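Local coordinates for protein DJ-1 homolog D (PDB 4OGG), which is a plant member of the DJ-1/PfpI family, built from two similar domains of the class I glutaminase-like alpha/beta fold, at residues C[75-78]-C[79-82]; C[99-102]-C[103-107]. All coordinates share one frame; numbering follows the deposited sequence.

Contact 1 of 2, residues C[75-78]-C[79-82]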
loop_
_atom_site.group_PDB
_atom_site.type_symbol
_atom_site.label_atom_id
_atom_site.label_comp_id
_atom_site.label_asym_id
_atom_site.label_seq_id
_atom_site.Cartn_x
_atom_site.Cartn_y
_atom_site.Cartn_z
ATOM N N VAL C 75 30.913 16.644 -9.844
ATOM C CA VAL C 75 30.672 16.635 -11.284
ATOM C C VAL C 75 31.524 17.621 -12.080
ATOM O O VAL C 75 31.638 18.793 -11.725
ATOM C CB VAL C 75 29.183 16.934 -11.597
ATOM C CG1 VAL C 75 28.989 17.132 -13.094
ATOM C CG2 VAL C 75 28.312 15.794 -11.101
ATOM N N ASP C 76 32.120 17.126 -13.160
ATOM C CA ASP C 76 32.931 17.950 -14.050
ATOM C C ASP C 76 32.236 17.917 -15.408
ATOM O O ASP C 76 32.473 17.015 -16.209
ATOM C CB ASP C 76 34.344 17.383 -14.182
ATOM C CG ASP C 76 35.198 18.177 -15.155
ATOM O OD1 ASP C 76 36.353 17.771 -15.412
ATOM O OD2 ASP C 76 34.715 19.212 -15.661
ATOM N N LEU C 77 31.374 18.897 -15.656
ATOM C CA LEU C 77 30.616 18.971 -16.904
ATOM C C LEU C 77 31.423 18.833 -18.192
ATOM O O LEU C 77 30.900 18.363 -19.202
ATOM C CB LEU C 77 29.808 20.270 -16.949
ATOM C CG LEU C 77 28.677 20.373 -15.922
ATOM C CD1 LEU C 77 27.955 21.707 -16.079
ATOM C CD2 LEU C 77 27.702 19.217 -16.118
ATOM N N SER C 78 32.688 19.234 -18.164
ATOM C CA SER C 78 33.520 19.137 -19.359
ATOM C C SER C 78 33.690 17.684 -19.793
ATOM O O SER C 78 34.079 17.411 -20.929
ATOM C CB SER C 78 34.897 19.764 -19.106
ATOM O OG SER C 78 35.646 19.005 -18.173
ATOM N N LYS C 79 33.388 16.756 -18.889
ATOM C CA LYS C 79 33.522 15.330 -19.174
ATOM C C LYS C 79 32.246 14.705 -19.737
ATOM O O LYS C 79 32.238 13.533 -20.108
ATOM C CB LYS C 79 33.921 14.579 -17.899
ATOM C CG LYS C 79 35.229 15.039 -17.267
ATOM C CD LYS C 79 36.439 14.710 -18.135
ATOM C CE LYS C 79 37.732 15.120 -17.439
ATOM N NZ LYS C 79 38.954 14.751 -18.216
ATOM N N TYR C 80 31.171 15.483 -19.806
ATOM C CA TYR C 80 29.904 14.964 -20.308
ATOM C C TYR C 80 29.523 15.499 -21.678
ATOM O O TYR C 80 29.689 16.683 -21.966
ATOM C CB TYR C 80 28.800 15.254 -19.290
ATOM C CG TYR C 80 29.052 14.558 -17.977
ATOM C CD1 TYR C 80 28.859 13.182 -17.851
ATOM C CD2 TYR C 80 29.567 15.255 -16.886
ATOM C CE1 TYR C 80 29.180 12.516 -16.674
ATOM C CE2 TYR C 80 29.893 14.598 -15.702
ATOM C CZ TYR C 80 29.700 13.231 -15.604
ATOM O OH TYR C 80 30.042 12.576 -14.444
ATOM N N ASP C 81 29.010 14.607 -22.517
ATOM C CA ASP C 81 28.605 14.955 -23.872
ATOM C C ASP C 81 27.121 15.285 -23.959
ATOM O O ASP C 81 26.684 15.953 -24.895
ATOM C CB ASP C 81 28.927 13.798 -24.816
ATOM C CG ASP C 81 30.398 13.431 -24.793
ATOM O OD1 ASP C 81 31.228 14.300 -25.133
ATOM O OD2 ASP C 81 30.724 12.282 -24.428
ATOM N N GLY C 82 26.347 14.815 -22.985
ATOM C CA GLY C 82 24.920 15.079 -22.993
ATOM C C GLY C 82 24.305 14.986 -21.610
ATOM O O GLY C 82 24.899 14.416 -20.696
HETATM O O HOH W 1 32.088 14.026 -13.027
#
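An Asx turn opening into a short 3-10 turn is the motif here, and it leads the chain into strand 82-85. Asp76 and Lys79 meet across it, with Lys79 N donating to Asp76 O at 2.8 Å. One residue further on, Tyr80 N donates to Leu77 O at 3.0 Å. Both are i to i+3 backbone bonds of a 3-10 turn.

The Asp76 carboxylate closes the start of the turn. With CG anti to the backbone N (chi1 177°), its OD2 takes Ser78 N at 3.2 Å and Ser78 OG at 2.7 Å. Both donors reach OD2 from the same face of the carboxylate, well out of its plane. The other oxygen, OD1, lies alongside the aliphatic part of Lys79, and Lys79 CG is 3.5 Å from Asp76 OD1. The Lys79 chain bends at chi2 (-67°), and its NZ stays 4.9 Å from Asp76 OD1, so no salt bridge forms.

Tyr80 folds back along the turn. Leu77 CA sits at the edge of its ring, in the ring plane. Val75 CG1 touches Tyr80 CE2 at 3.7 Å, the two side chains crossing at about a right angle. The hydroxyl hydrogen-bonds with His33 ND1. It also shares a water with Asp76 N, which donates to that water. The Leu77 side chain packs on helix 98-110, and its CD2 stays only loosely near the Tyr80 ring.

Two donors on one carboxylate oxygen should help hold the Asp76 side chain in place, and would be expected to favour its charged form. The nearby ammonium of Lys79 may add a weak electrostatic pull in the same direction.

Contact 2 of 2, residues C[99-102]-C[103-107]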
loop_
_atom_site.group_PDB
_atom_site.type_symbol
_atom_site.label_atom_id
_atom_site.label_comp_id
_atom_site.label_asym_id
_atom_site.label_seq_id
_atom_site.Cartn_x
_atom_site.Cartn_y
_atom_site.Cartn_z
ATOM N N SER C 99 22.363 24.928 -7.159
ATOM C CA SER C 99 23.397 24.161 -7.847
ATOM C C SER C 99 22.873 23.425 -9.075
ATOM O O SER C 99 23.611 23.204 -10.038
ATOM C CB SER C 99 24.028 23.158 -6.881
ATOM O OG SER C 99 23.049 22.278 -6.351
ATOM N N VAL C 100 21.598 23.044 -9.040
ATOM C CA VAL C 100 20.993 22.339 -10.165
ATOM C C VAL C 100 20.736 23.284 -11.337
ATOM O O VAL C 100 21.093 22.976 -12.475
ATOM C CB VAL C 100 19.671 21.658 -9.749
ATOM C CG1 VAL C 100 18.951 21.107 -10.981
ATOM C CG2 VAL C 100 19.961 20.528 -8.770
ATOM N N VAL C 101 20.116 24.432 -11.072
ATOM C CA VAL C 101 19.852 25.387 -12.141
ATOM C C VAL C 101 21.180 25.818 -12.756
ATOM O O VAL C 101 21.283 26.015 -13.966
ATOM C CB VAL C 101 19.091 26.636 -11.628
ATOM C CG1 VAL C 101 17.739 26.225 -11.062
ATOM C CG2 VAL C 101 19.902 27.347 -10.574
ATOM N N GLU C 102 22.199 25.957 -11.912
ATOM C CA GLU C 102 23.527 26.350 -12.366
ATOM C C GLU C 102 24.067 25.316 -13.343
ATOM O O GLU C 102 24.581 25.659 -14.407
ATOM C CB GLU C 102 24.484 26.453 -11.180
ATOM C CG GLU C 102 25.918 26.741 -11.578
ATOM C CD GLU C 102 26.915 26.153 -10.602
ATOM O OE1 GLU C 102 26.763 26.384 -9.385
ATOM O OE2 GLU C 102 27.852 25.462 -11.051
ATOM N N LEU C 103 23.950 24.047 -12.967
ATOM C CA LEU C 103 24.431 22.951 -13.794
ATOM C C LEU C 103 23.747 22.931 -15.156
ATOM O O LEU C 103 24.407 22.809 -16.191
ATOM C CB LEU C 103 24.212 21.615 -13.071
ATOM C CG LEU C 103 24.690 20.335 -13.771
ATOM C CD1 LEU C 103 24.875 19.231 -12.743
ATOM C CD2 LEU C 103 23.688 19.915 -14.837
ATOM N N VAL C 104 22.424 23.052 -15.161
ATOM C CA VAL C 104 21.678 23.035 -16.411
ATOM C C VAL C 104 22.032 24.233 -17.291
ATOM O O VAL C 104 22.206 24.095 -18.502
ATOM C CB VAL C 104 20.156 23.004 -16.138
ATOM C CG1 VAL C 104 19.378 23.132 -17.440
ATOM C CG2 VAL C 104 19.797 21.699 -15.446
ATOM N N LYS C 105 22.149 25.404 -16.684
ATOM C CA LYS C 105 22.492 26.600 -17.442
ATOM C C LYS C 105 23.852 26.426 -18.105
ATOM O O LYS C 105 24.025 26.742 -19.281
ATOM C CB LYS C 105 22.517 27.823 -16.523
ATOM C CG LYS C 105 21.154 28.220 -15.986
ATOM C CD LYS C 105 21.282 29.347 -14.975
ATOM C CE LYS C 105 19.935 29.750 -14.400
ATOM N NZ LYS C 105 20.074 30.844 -13.394
ATOM N N GLU C 106 24.815 25.910 -17.349
ATOM C CA GLU C 106 26.157 25.707 -17.877
ATOM C C GLU C 106 26.132 24.739 -19.055
ATOM O O GLU C 106 26.809 24.951 -20.064
ATOM C CB GLU C 106 27.079 25.173 -16.777
ATOM C CG GLU C 106 28.543 25.078 -17.186
ATOM C CD GLU C 106 29.122 26.423 -17.581
ATOM O OE1 GLU C 106 29.092 27.352 -16.745
ATOM O OE2 GLU C 106 29.604 26.553 -18.727
ATOM N N PHE C 107 25.339 23.680 -18.932
ATOM C CA PHE C 107 25.245 22.687 -19.991
ATOM C C PHE C 107 24.529 23.241 -21.222
ATOM O O PHE C 107 24.946 23.006 -22.358
ATOM C CB PHE C 107 24.511 21.446 -19.487
ATOM C CG PHE C 107 24.981 20.177 -20.123
ATOM C CD1 PHE C 107 26.180 19.596 -19.728
ATOM C CD2 PHE C 107 24.254 19.587 -21.148
ATOM C CE1 PHE C 107 26.650 18.442 -20.346
ATOM C CE2 PHE C 107 24.715 18.435 -21.773
ATOM C CZ PHE C 107 25.917 17.862 -21.371
#
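Lys105 lays its aliphatic chain over the carbonyl of Val101, one helical turn earlier. Its CG comes 3.0 Å from Val101 O, and its CE lies 4.3 Å from Val101 CB. CG is anti to the carbonyl carbon (chi1 -68°), which carries the extended chain back along the helix. The same carbonyl accepts Lys105 N at 2.9 Å, so side chain and backbone of one residue meet one oxygen.

Val104 repeats the pattern on Val100. Its CG2 lies 3.5 Å from Val100 O, which also accepts Val104 N. Leu103 N bonds to Ser99 O, and Leu103 CB lies equally close to the carbonyl oxygens of Ser99 and Val100. Glu106 N donates to Glu102 O at 3.0 Å.

The four backbone bonds, from Leu103 to Ser99 through Glu106 to Glu102, are the i to i+4 bonds of an alpha-helix. Within helix 98-110, Val100 and Val104 pack on Ile123 of helix 121-126 and on Leu8 of strand 3-8, while Leu103 and Phe107 lie against Leu83 of strand 82-85.

Overall arrangement
From the N terminus, strand 3-8 comes first and receives side chains from both contacts. Contact 1 turns the chain after strand 66-67 and delivers it to strand 82-85, beside strand 3-8 in the six-stranded sheet. The chain then passes through helix 90-94 and enters helix 98-110, where contact 2 lies. The two contacts follow in series and neither encloses the other. Each is local and closes only a turn. Their centres are about 12 Å apart, and they touch: Leu77 of contact 1 packs on Leu103 and Glu106 of contact 2, and Phe107 reaches Gly82. Together they join the turn before strand 82-85 to the helix after it.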